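DNA repair protein RAD7 (Saccharomyces cerevisiae, PDB 5ZB2) acts in the global genome repair complex, which promotes nucleotide excision repair of nontranscribed DNA, and binds Elc1; this chain is its C-terminal, leucine-rich-repeat-containing part. Local coordinates at residues 183-189 and 209-215. Where two conformers were deposited one is given. Residues are numbered along the deposited sequence.
Sequences VSLGLSR and HSLCIEY
Arg189 and Tyr215, with Val183 the residues most covered here, close the C-terminal end of a parallel strand pair. Both leave their extended strands in a left-handed backbone conformation (phi/psi 57/56° and 49/66°) with chi1 m, which lays the flat guanidinium over the tyrosine ring: Arg189 CZ sits 4.3 Å from the ring centroid of Tyr215, a stacked cation-pi pair. At the other end Val183 O accepts His209 N at 2.9 Å, while Val183 CG2 meets His209 NE2 at 3.6 Å. Between them strands 184-188 and 210-214 run in register, Ser184 beside Ser210 through Ser188 beside Glu214, with axes 4.6 Å apart at 6°. Hydrogen bonds Leu185 N to Ser210 O (2.9 Å), Cys212 N to Leu185 O (2.9 Å), Leu187 N to Cys212 O (2.8 Å), Glu214 N to Leu187 O (2.9 Å) and Arg189 N to Glu214 O (3.0 Å) join neighbouring repeats of the leucine-rich-repeat solenoid. Leu185, Leu187, Leu211 and Ile213 point to its helix-covered interior, where branched aliphatic chains fill space; Leu211 packs on helix 224-234. The other face carries small or polar residues: across side-chain-less Gly186, Cys212 (m) reaches His159 of strand 157-161, and Glu214 hydrogen-bonds Asn244 on the next strand.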
ATOM      1  N   VAL A 183      -9.215  21.214 -22.906  1.00 36.40           N
ATOM      2  CA  VAL A 183      -8.574  21.820 -24.066  1.00 38.73           C
ATOM      3  C   VAL A 183      -7.778  20.810 -24.870  1.00 38.83           C
ATOM      4  O   VAL A 183      -7.225  21.168 -25.922  1.00 37.33           O
ATOM      5  CB  VAL A 183      -7.676  23.005 -23.661  1.00 40.02           C
ATOM      6  CG1 VAL A 183      -8.523  24.159 -23.144  1.00 41.72           C
ATOM      7  CG2 VAL A 183      -6.652  22.579 -22.621  1.00 39.11           C
ATOM      8  N   SER A 184      -7.704  19.558 -24.417  1.00 36.49           N
ATOM      9  CA  SER A 184      -6.951  18.512 -25.102  1.00 38.34           C
ATOM     10  C   SER A 184      -7.594  17.168 -24.793  1.00 37.21           C
ATOM     11  O   SER A 184      -7.859  16.861 -23.626  1.00 35.82           O
ATOM     12  CB  SER A 184      -5.483  18.524 -24.667  1.00 38.85           C
ATOM     13  OG  SER A 184      -4.798  17.373 -25.128  1.00 41.85           O
ATOM     14  N   LEU A 185      -7.854  16.377 -25.837  1.00 35.56           N
ATOM     15  CA  LEU A 185      -8.562  15.112 -25.696  1.00 36.18           C
ATOM     16  C   LEU A 185      -7.965  14.070 -26.632  1.00 35.68           C
ATOM     17  O   LEU A 185      -7.719  14.346 -27.811  1.00 33.23           O
ATOM     18  CB  LEU A 185     -10.057  15.272 -25.997  1.00 33.03           C
ATOM     19  CG  LEU A 185     -10.891  13.988 -25.958  1.00 34.64           C
ATOM     20  CD1 LEU A 185     -10.953  13.412 -24.541  1.00 35.50           C
ATOM     21  CD2 LEU A 185     -12.285  14.249 -26.497  1.00 36.84           C
ATOM     22  N   GLY A 186      -7.748  12.869 -26.099  1.00 34.85           N
ATOM     23  CA  GLY A 186      -7.248  11.760 -26.885  1.00 35.81           C
ATOM     24  C   GLY A 186      -8.052  10.491 -26.690  1.00 34.75           C
ATOM     25  O   GLY A 186      -8.330  10.088 -25.555  1.00 33.62           O
ATOM     26  N   LEU A 187      -8.435   9.856 -27.796  1.00 34.88           N
ATOM     27  CA  LEU A 187      -9.213   8.617 -27.779  1.00 33.53           C
ATOM     28  C   LEU A 187      -8.595   7.683 -28.806  1.00 35.82           C
ATOM     29  O   LEU A 187      -8.736   7.913 -30.012  1.00 34.39           O
ATOM     30  CB  LEU A 187     -10.688   8.876 -28.097  1.00 34.24           C
ATOM     31  CG  LEU A 187     -11.403   9.893 -27.203  1.00 34.28           C
ATOM     32  CD1 LEU A 187     -12.775  10.264 -27.771  1.00 36.51           C
ATOM     33  CD2 LEU A 187     -11.536   9.346 -25.790  1.00 34.57           C
ATOM     34  N   SER A 188      -7.915   6.635 -28.343  1.00 33.00           N
ATOM     35  CA  SER A 188      -7.133   5.779 -29.230  1.00 36.88           C
ATOM     36  C   SER A 188      -7.368   4.319 -28.881  1.00 35.62           C
ATOM     37  O   SER A 188      -7.108   3.900 -27.748  1.00 32.71           O
ATOM     38  CB  SER A 188      -5.643   6.116 -29.135  1.00 37.29           C
ATOM     39  OG  SER A 188      -4.857   5.074 -29.690  1.00 53.31           O
ATOM     40  N   ARG A 189      -7.839   3.544 -29.857  1.00 35.04           N
ATOM     41  CA  ARG A 189      -7.991   2.099 -29.708  1.00 36.88           C
ATOM     42  C   ARG A 189      -8.887   1.766 -28.512  1.00 36.35           C
ATOM     43  O   ARG A 189      -8.512   1.026 -27.598  1.00 35.14           O
ATOM     44  CB  ARG A 189      -6.619   1.428 -29.577  1.00 38.88           C
ATOM     45  CG  ARG A 189      -5.792   1.461 -30.851  1.00 43.39           C
ATOM     46  CD  ARG A 189      -4.552   0.584 -30.746  1.00 49.56           C
ATOM     47  NE  ARG A 189      -3.830   0.511 -32.015  1.00 57.10           N
ATOM     48  CZ  ARG A 189      -4.124  -0.332 -33.003  1.00 63.53           C
ATOM     49  NH1 ARG A 189      -5.131  -1.188 -32.884  1.00 62.82           N
ATOM     50  NH2 ARG A 189      -3.408  -0.319 -34.121  1.00 59.19           N
ATOM     51  N   HIS A 209      -7.106  22.984 -28.172  1.00 38.96           N
ATOM     52  CA  HIS A 209      -5.960  22.977 -29.073  1.00 39.83           C
ATOM     53  C   HIS A 209      -5.463  21.604 -29.513  1.00 38.27           C
ATOM     54  O   HIS A 209      -4.658  21.557 -30.450  1.00 38.17           O
ATOM     55  CB  HIS A 209      -4.788  23.739 -28.433  1.00 42.36           C
ATOM     56  CG  HIS A 209      -4.367  23.212 -27.094  1.00 43.23           C
ATOM     57  ND1 HIS A 209      -3.651  22.044 -26.944  1.00 44.08           N
ATOM     58  CD2 HIS A 209      -4.543  23.708 -25.847  1.00 43.61           C
ATOM     59  CE1 HIS A 209      -3.412  21.837 -25.662  1.00 43.73           C
ATOM     60  NE2 HIS A 209      -3.944  22.831 -24.974  1.00 45.06           N
ATOM     61  N   SER A 210      -5.900  20.497 -28.908  1.00 34.91           N
ATOM     62  CA  SER A 210      -5.355  19.179 -29.235  1.00 37.86           C
ATOM     63  C   SER A 210      -6.465  18.138 -29.264  1.00 35.92           C
ATOM     64  O   SER A 210      -7.098  17.871 -28.238  1.00 33.31           O
ATOM     65  CB  SER A 210      -4.275  18.764 -28.230  1.00 38.70           C
ATOM     66  OG  SER A 210      -3.089  19.515 -28.415  1.00 42.36           O
ATOM     67  N   LEU A 211      -6.675  17.535 -30.433  1.00 35.05           N
ATOM     68  CA  LEU A 211      -7.649  16.468 -30.622  1.00 33.96           C
ATOM     69  C   LEU A 211      -6.954  15.274 -31.247  1.00 34.51           C
ATOM     70  O   LEU A 211      -6.298  15.409 -32.286  1.00 33.41           O
ATOM     71  CB  LEU A 211      -8.808  16.909 -31.524  1.00 34.81           C
ATOM     72  CG  LEU A 211      -9.797  15.785 -31.863  1.00 36.28           C
ATOM     73  CD1 LEU A 211     -10.579  15.398 -30.629  1.00 36.61           C
ATOM     74  CD2 LEU A 211     -10.723  16.187 -32.989  1.00 39.38           C
ATOM     75  N   CYS A 212      -7.100  14.108 -30.616  0.62 37.49           N
ATOM     76  CA  CYS A 212      -6.517  12.863 -31.107  0.62 36.75           C
ATOM     77  C   CYS A 212      -7.593  11.789 -31.121  0.62 34.37           C
ATOM     78  O   CYS A 212      -8.220  11.524 -30.090  0.62 35.33           O
ATOM     79  CB  CYS A 212      -5.337  12.420 -30.236  0.62 36.86           C
ATOM     80  SG  CYS A 212      -3.988  13.617 -30.133  0.62 37.53           S
ATOM     81  N   ILE A 213      -7.806  11.177 -32.284  1.00 33.54           N
ATOM     82  CA  ILE A 213      -8.742  10.064 -32.434  1.00 33.92           C
ATOM     83  C   ILE A 213      -8.058   9.015 -33.297  1.00 35.10           C
ATOM     84  O   ILE A 213      -7.645   9.315 -34.422  1.00 31.67           O
ATOM     85  CB  ILE A 213     -10.080  10.486 -33.071  1.00 33.27           C
ATOM     86  CG1 ILE A 213     -10.756  11.581 -32.238  1.00 34.13           C
ATOM     87  CG2 ILE A 213     -10.994   9.273 -33.213  1.00 31.58           C
ATOM     88  CD1 ILE A 213     -12.052  12.133 -32.844  1.00 32.39           C
ATOM     89  N   GLU A 214      -7.938   7.788 -32.784  1.00 33.63           N
ATOM     90  CA  GLU A 214      -7.222   6.739 -33.498  1.00 34.69           C
ATOM     91  C   GLU A 214      -7.996   5.429 -33.452  1.00 35.39           C
ATOM     92  O   GLU A 214      -8.471   5.018 -32.391  1.00 34.43           O
ATOM     93  CB  GLU A 214      -5.823   6.529 -32.913  1.00 37.09           C
ATOM     94  CG  GLU A 214      -5.030   7.803 -32.726  1.00 37.01           C
ATOM     95  CD  GLU A 214      -3.598   7.536 -32.297  1.00 40.94           C
ATOM     96  OE1 GLU A 214      -2.738   7.339 -33.179  1.00 39.43           O
ATOM     97  OE2 GLU A 214      -3.334   7.512 -31.077  1.00 43.98           O
ATOM     98  N   TYR A 215      -8.104   4.779 -34.609  1.00 35.65           N
ATOM     99  CA  TYR A 215      -8.600   3.416 -34.752  1.00 38.35           C
ATOM    100  C   TYR A 215      -9.918   3.194 -34.017  1.00 38.25           C
ATOM    101  O   TYR A 215      -9.977   2.415 -33.058  1.00 36.86           O
ATOM    102  CB  TYR A 215      -7.521   2.440 -34.276  1.00 42.52           C
ATOM    103  CG  TYR A 215      -6.188   2.780 -34.896  1.00 40.41           C
ATOM    104  CD1 TYR A 215      -5.983   2.616 -36.255  1.00 42.32           C
ATOM    105  CD2 TYR A 215      -5.155   3.310 -34.136  1.00 41.02           C
ATOM    106  CE1 TYR A 215      -4.783   2.952 -36.845  1.00 41.53           C
ATOM    107  CE2 TYR A 215      -3.947   3.650 -34.714  1.00 41.18           C
ATOM    108  CZ  TYR A 215      -3.767   3.467 -36.074  1.00 44.08           C
ATOM    109  OH  TYR A 215      -2.570   3.797 -36.671  1.00 44.34           O
TER